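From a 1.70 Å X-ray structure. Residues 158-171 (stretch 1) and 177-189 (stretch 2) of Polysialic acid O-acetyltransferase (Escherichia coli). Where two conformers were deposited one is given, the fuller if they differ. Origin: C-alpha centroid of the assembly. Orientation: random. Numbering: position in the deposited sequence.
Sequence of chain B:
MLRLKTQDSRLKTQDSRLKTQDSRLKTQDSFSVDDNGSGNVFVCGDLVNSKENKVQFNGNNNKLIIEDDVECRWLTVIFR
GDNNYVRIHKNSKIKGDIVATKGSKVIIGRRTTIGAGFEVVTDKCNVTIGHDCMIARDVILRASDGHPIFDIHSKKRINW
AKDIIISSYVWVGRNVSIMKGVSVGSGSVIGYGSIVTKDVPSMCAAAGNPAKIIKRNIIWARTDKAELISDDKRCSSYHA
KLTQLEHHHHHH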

# COMPACT_ATOMS: atom_id res chain seq x y z
N ILE B 158 -0.65 -27.36 1.17
CA ILE B 158 -2.05 -26.93 1.12
C ILE B 158 -2.29 -25.55 0.51
O ILE B 158 -3.40 -25.03 0.58
CB ILE B 158 -2.71 -26.95 2.51
CG1 ILE B 158 -1.93 -26.08 3.50
CG2 ILE B 158 -2.83 -28.38 3.01
CD1 ILE B 158 -2.62 -25.87 4.83
N ASN B 159 -1.25 -24.95 -0.08
CA ASN B 159 -1.43 -23.65 -0.74
C ASN B 159 -0.98 -23.70 -2.19
O ASN B 159 -0.26 -22.81 -2.66
CB ASN B 159 -0.69 -22.53 0.00
CG ASN B 159 0.82 -22.65 -0.13
OD1 ASN B 159 1.36 -23.75 -0.30
ND2 ASN B 159 1.51 -21.51 -0.07
N TRP B 160 -1.40 -24.74 -2.90
CA TRP B 160 -1.13 -24.84 -4.33
C TRP B 160 -1.70 -23.62 -5.06
O TRP B 160 -2.72 -23.07 -4.66
CB TRP B 160 -1.74 -26.12 -4.91
CG TRP B 160 -1.10 -27.39 -4.41
CD1 TRP B 160 -1.64 -28.29 -3.52
CD2 TRP B 160 0.18 -27.91 -4.78
NE1 TRP B 160 -0.76 -29.33 -3.31
CE2 TRP B 160 0.36 -29.12 -4.07
CE3 TRP B 160 1.20 -27.47 -5.63
CZ2 TRP B 160 1.52 -29.89 -4.20
CZ3 TRP B 160 2.34 -28.24 -5.76
CH2 TRP B 160 2.50 -29.44 -5.04
N ALA B 161 -1.02 -23.19 -6.12
CA ALA B 161 -1.51 -22.08 -6.94
C ALA B 161 -2.90 -22.40 -7.47
O ALA B 161 -3.22 -23.57 -7.74
CB ALA B 161 -0.56 -21.80 -8.09
N LYS B 162 -3.72 -21.36 -7.62
CA LYS B 162 -5.09 -21.50 -8.12
C LYS B 162 -5.44 -20.33 -9.04
O LYS B 162 -5.03 -19.20 -8.79
CB LYS B 162 -6.09 -21.58 -6.96
CG LYS B 162 -5.86 -22.78 -6.04
CD LYS B 162 -7.02 -22.97 -5.07
CE LYS B 162 -6.81 -24.21 -4.21
NZ LYS B 162 -6.42 -25.40 -5.02
N ASP B 163 -6.21 -20.61 -10.09
CA ASP B 163 -6.52 -19.62 -11.13
C ASP B 163 -7.20 -18.36 -10.60
O ASP B 163 -8.00 -18.40 -9.66
CB ASP B 163 -7.45 -20.22 -12.19
CG ASP B 163 -6.83 -21.37 -12.97
OD1 ASP B 163 -5.63 -21.66 -12.80
OD2 ASP B 163 -7.56 -21.99 -13.76
N ILE B 164 -6.90 -17.23 -11.24
CA ILE B 164 -7.65 -16.00 -11.00
C ILE B 164 -8.42 -15.67 -12.27
O ILE B 164 -7.86 -15.68 -13.36
CB ILE B 164 -6.73 -14.82 -10.63
CG1 ILE B 164 -6.09 -15.08 -9.26
CG2 ILE B 164 -7.51 -13.53 -10.60
CD1 ILE B 164 -4.89 -14.21 -8.95
N ILE B 165 -9.70 -15.38 -12.13
CA ILE B 165 -10.56 -15.13 -13.28
C ILE B 165 -11.35 -13.85 -13.07
O ILE B 165 -12.28 -13.81 -12.27
CB ILE B 165 -11.54 -16.31 -13.54
CG1 ILE B 165 -10.78 -17.63 -13.64
CG2 ILE B 165 -12.35 -16.06 -14.80
CD1 ILE B 165 -9.72 -17.65 -14.71
N ILE B 166 -10.95 -12.80 -13.78
CA ILE B 166 -11.70 -11.56 -13.76
C ILE B 166 -12.61 -11.52 -14.98
O ILE B 166 -12.15 -11.53 -16.11
CB ILE B 166 -10.75 -10.34 -13.75
CG1 ILE B 166 -9.77 -10.45 -12.58
CG2 ILE B 166 -11.55 -9.04 -13.70
CD1 ILE B 166 -8.69 -9.41 -12.58
N SER B 167 -13.92 -11.52 -14.73
CA SER B 167 -14.89 -11.53 -15.82
C SER B 167 -14.84 -10.25 -16.64
O SER B 167 -14.18 -9.28 -16.27
CB SER B 167 -16.30 -11.75 -15.29
OG SER B 167 -16.44 -13.05 -14.73
N SER B 168 -15.55 -10.24 -17.76
CA SER B 168 -15.66 -9.03 -18.56
C SER B 168 -16.35 -7.93 -17.78
O SER B 168 -17.21 -8.19 -16.93
CB SER B 168 -16.42 -9.31 -19.86
OG SER B 168 -15.68 -10.19 -20.70
N TYR B 169 -15.96 -6.70 -18.07
CA TYR B 169 -16.61 -5.51 -17.52
C TYR B 169 -16.51 -5.44 -15.99
O TYR B 169 -17.51 -5.25 -15.29
CB TYR B 169 -18.06 -5.38 -18.01
CG TYR B 169 -18.56 -3.95 -17.96
CD1 TYR B 169 -17.96 -2.98 -18.73
CD2 TYR B 169 -19.59 -3.57 -17.11
CE1 TYR B 169 -18.37 -1.66 -18.69
CE2 TYR B 169 -20.03 -2.24 -17.06
CZ TYR B 169 -19.41 -1.29 -17.86
OH TYR B 169 -19.81 0.03 -17.83
N VAL B 170 -15.29 -5.58 -15.50
CA VAL B 170 -14.99 -5.40 -14.08
C VAL B 170 -14.10 -4.18 -13.88
O VAL B 170 -13.18 -3.94 -14.66
CB VAL B 170 -14.31 -6.65 -13.49
CG1 VAL B 170 -13.77 -6.37 -12.09
CG2 VAL B 170 -15.31 -7.80 -13.45
N TRP B 171 -14.39 -3.41 -12.84
CA TRP B 171 -13.56 -2.27 -12.45
C TRP B 171 -12.75 -2.68 -11.22
O TRP B 171 -13.32 -2.91 -10.15
CB TRP B 171 -14.44 -1.06 -12.16
CG TRP B 171 -13.73 0.13 -11.52
CD1 TRP B 171 -12.39 0.35 -11.47
CD2 TRP B 171 -14.35 1.26 -10.89
NE1 TRP B 171 -12.13 1.54 -10.82
CE2 TRP B 171 -13.32 2.12 -10.46
CE3 TRP B 171 -15.68 1.61 -10.64
CZ2 TRP B 171 -13.58 3.31 -9.79
CZ3 TRP B 171 -15.93 2.81 -9.98
CH2 TRP B 171 -14.89 3.64 -9.56
N SER B 177 -4.82 -6.05 -4.39
CA SER B 177 -4.31 -7.39 -4.71
C SER B 177 -5.49 -8.34 -4.80
O SER B 177 -6.39 -8.33 -3.94
CB SER B 177 -3.35 -7.89 -3.64
OG SER B 177 -2.07 -7.30 -3.79
N ILE B 178 -5.48 -9.14 -5.85
CA ILE B 178 -6.41 -10.25 -5.95
C ILE B 178 -5.60 -11.53 -5.77
O ILE B 178 -4.63 -11.77 -6.49
CB ILE B 178 -7.15 -10.24 -7.29
CG1 ILE B 178 -7.98 -8.96 -7.41
CG2 ILE B 178 -8.05 -11.46 -7.41
CD1 ILE B 178 -8.83 -8.91 -8.66
N MET B 179 -5.97 -12.33 -4.78
CA MET B 179 -5.20 -13.53 -4.41
C MET B 179 -5.67 -14.79 -5.13
O MET B 179 -6.61 -14.76 -5.92
CB MET B 179 -5.21 -13.72 -2.89
CG MET B 179 -4.65 -12.54 -2.10
SD MET B 179 -3.03 -12.01 -2.71
CE MET B 179 -2.42 -11.09 -1.30
N LYS B 180 -5.00 -15.92 -4.86
CA LYS B 180 -5.22 -17.11 -5.67
C LYS B 180 -6.63 -17.67 -5.56
O LYS B 180 -7.27 -17.60 -4.50
CB LYS B 180 -4.19 -18.19 -5.35
CG LYS B 180 -4.34 -18.81 -3.95
CD LYS B 180 -3.17 -19.73 -3.66
CE LYS B 180 -3.23 -20.30 -2.26
NZ LYS B 180 -3.21 -19.22 -1.22
N GLY B 181 -7.13 -18.21 -6.66
CA GLY B 181 -8.39 -18.93 -6.67
C GLY B 181 -9.61 -18.03 -6.70
O GLY B 181 -10.74 -18.51 -6.55
N VAL B 182 -9.40 -16.73 -6.90
CA VAL B 182 -10.50 -15.79 -6.86
C VAL B 182 -11.10 -15.53 -8.25
O VAL B 182 -10.37 -15.30 -9.22
CB VAL B 182 -10.07 -14.44 -6.24
CG1 VAL B 182 -11.15 -13.37 -6.45
CG2 VAL B 182 -9.76 -14.62 -4.76
N SER B 183 -12.42 -15.58 -8.32
CA SER B 183 -13.17 -15.14 -9.49
C SER B 183 -13.92 -13.86 -9.13
O SER B 183 -14.47 -13.75 -8.03
CB SER B 183 -14.18 -16.20 -9.91
OG SER B 183 -13.52 -17.34 -10.43
N VAL B 184 -13.93 -12.90 -10.05
CA VAL B 184 -14.72 -11.68 -9.90
C VAL B 184 -15.75 -11.60 -11.02
O VAL B 184 -15.39 -11.58 -12.20
CB VAL B 184 -13.85 -10.42 -9.93
CG1 VAL B 184 -14.73 -9.18 -9.81
CG2 VAL B 184 -12.82 -10.45 -8.81
N GLY B 185 -17.02 -11.58 -10.64
CA GLY B 185 -18.11 -11.62 -11.61
C GLY B 185 -18.26 -10.34 -12.42
O GLY B 185 -17.79 -9.28 -12.03
N SER B 186 -18.94 -10.46 -13.55
CA SER B 186 -19.10 -9.36 -14.50
C SER B 186 -19.87 -8.19 -13.88
O SER B 186 -20.82 -8.38 -13.12
CB SER B 186 -19.81 -9.88 -15.76
OG SER B 186 -19.96 -8.87 -16.73
N GLY B 187 -19.45 -6.97 -14.20
CA GLY B 187 -20.12 -5.77 -13.72
C GLY B 187 -19.72 -5.33 -12.33
O GLY B 187 -20.19 -4.31 -11.83
N SER B 188 -18.86 -6.11 -11.69
CA SER B 188 -18.51 -5.83 -10.30
C SER B 188 -17.39 -4.80 -10.17
O SER B 188 -16.70 -4.47 -11.14
CB SER B 188 -18.14 -7.13 -9.59
OG SER B 188 -19.28 -7.97 -9.50
N VAL B 189 -17.23 -4.32 -8.95
CA VAL B 189 -16.28 -3.26 -8.62
C VAL B 189 -15.46 -3.67 -7.40
O VAL B 189 -16.03 -4.06 -6.38
CB VAL B 189 -17.02 -1.96 -8.28
CG1 VAL B 189 -16.04 -0.89 -7.81
CG2 VAL B 189 -17.84 -1.48 -9.46

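Stretches 158-171 and 177-189 are joined by parallel bridges at I165-S183, I166-V184 and W171-V189, burying 924 Å² between them. K180 covers the most surface: its side chain (chi1 p, chi2 and chi3 t, chi4 m) runs back along the start of the first stretch, with CD 3.5 Å from W160 O and CE 4.1 Å from N159 CB; NZ is hydrogen-bonded elsewhere in the structure. Next to the K180 backbone, G181 N donates a weak hydrogen bond to K162 O (3.2 Å, 141°). G181 has positive phi, which favors glycine, and a CB here would lie tight against K162 CB.

The end of I164 approaches the M179-V182 type II turn, with I164 CG1 3.4 Å from M179 O; its CG2 meets I178 CG2 at 3.8 Å. The backbone then zips together, I165 N to V182 O (3.0 Å), V184 N to I165 O (2.9 Å) and S167 N to V184 O (2.9 Å), all near-linear. V184, on the same sheet face as I166, reaches V170, CG1 to CG1 at 3.7 Å.

At the G185-S188 type II turn, S186 OG donates to backbone S168 O (2.8 Å), whereas G187 N to Y169 O (2.8 Å) is backbone to backbone but more bent (132°). W171 N to S188 O (3.1 Å) restores the register, and W171 CE3 lies 3.8 Å from V189 CG1.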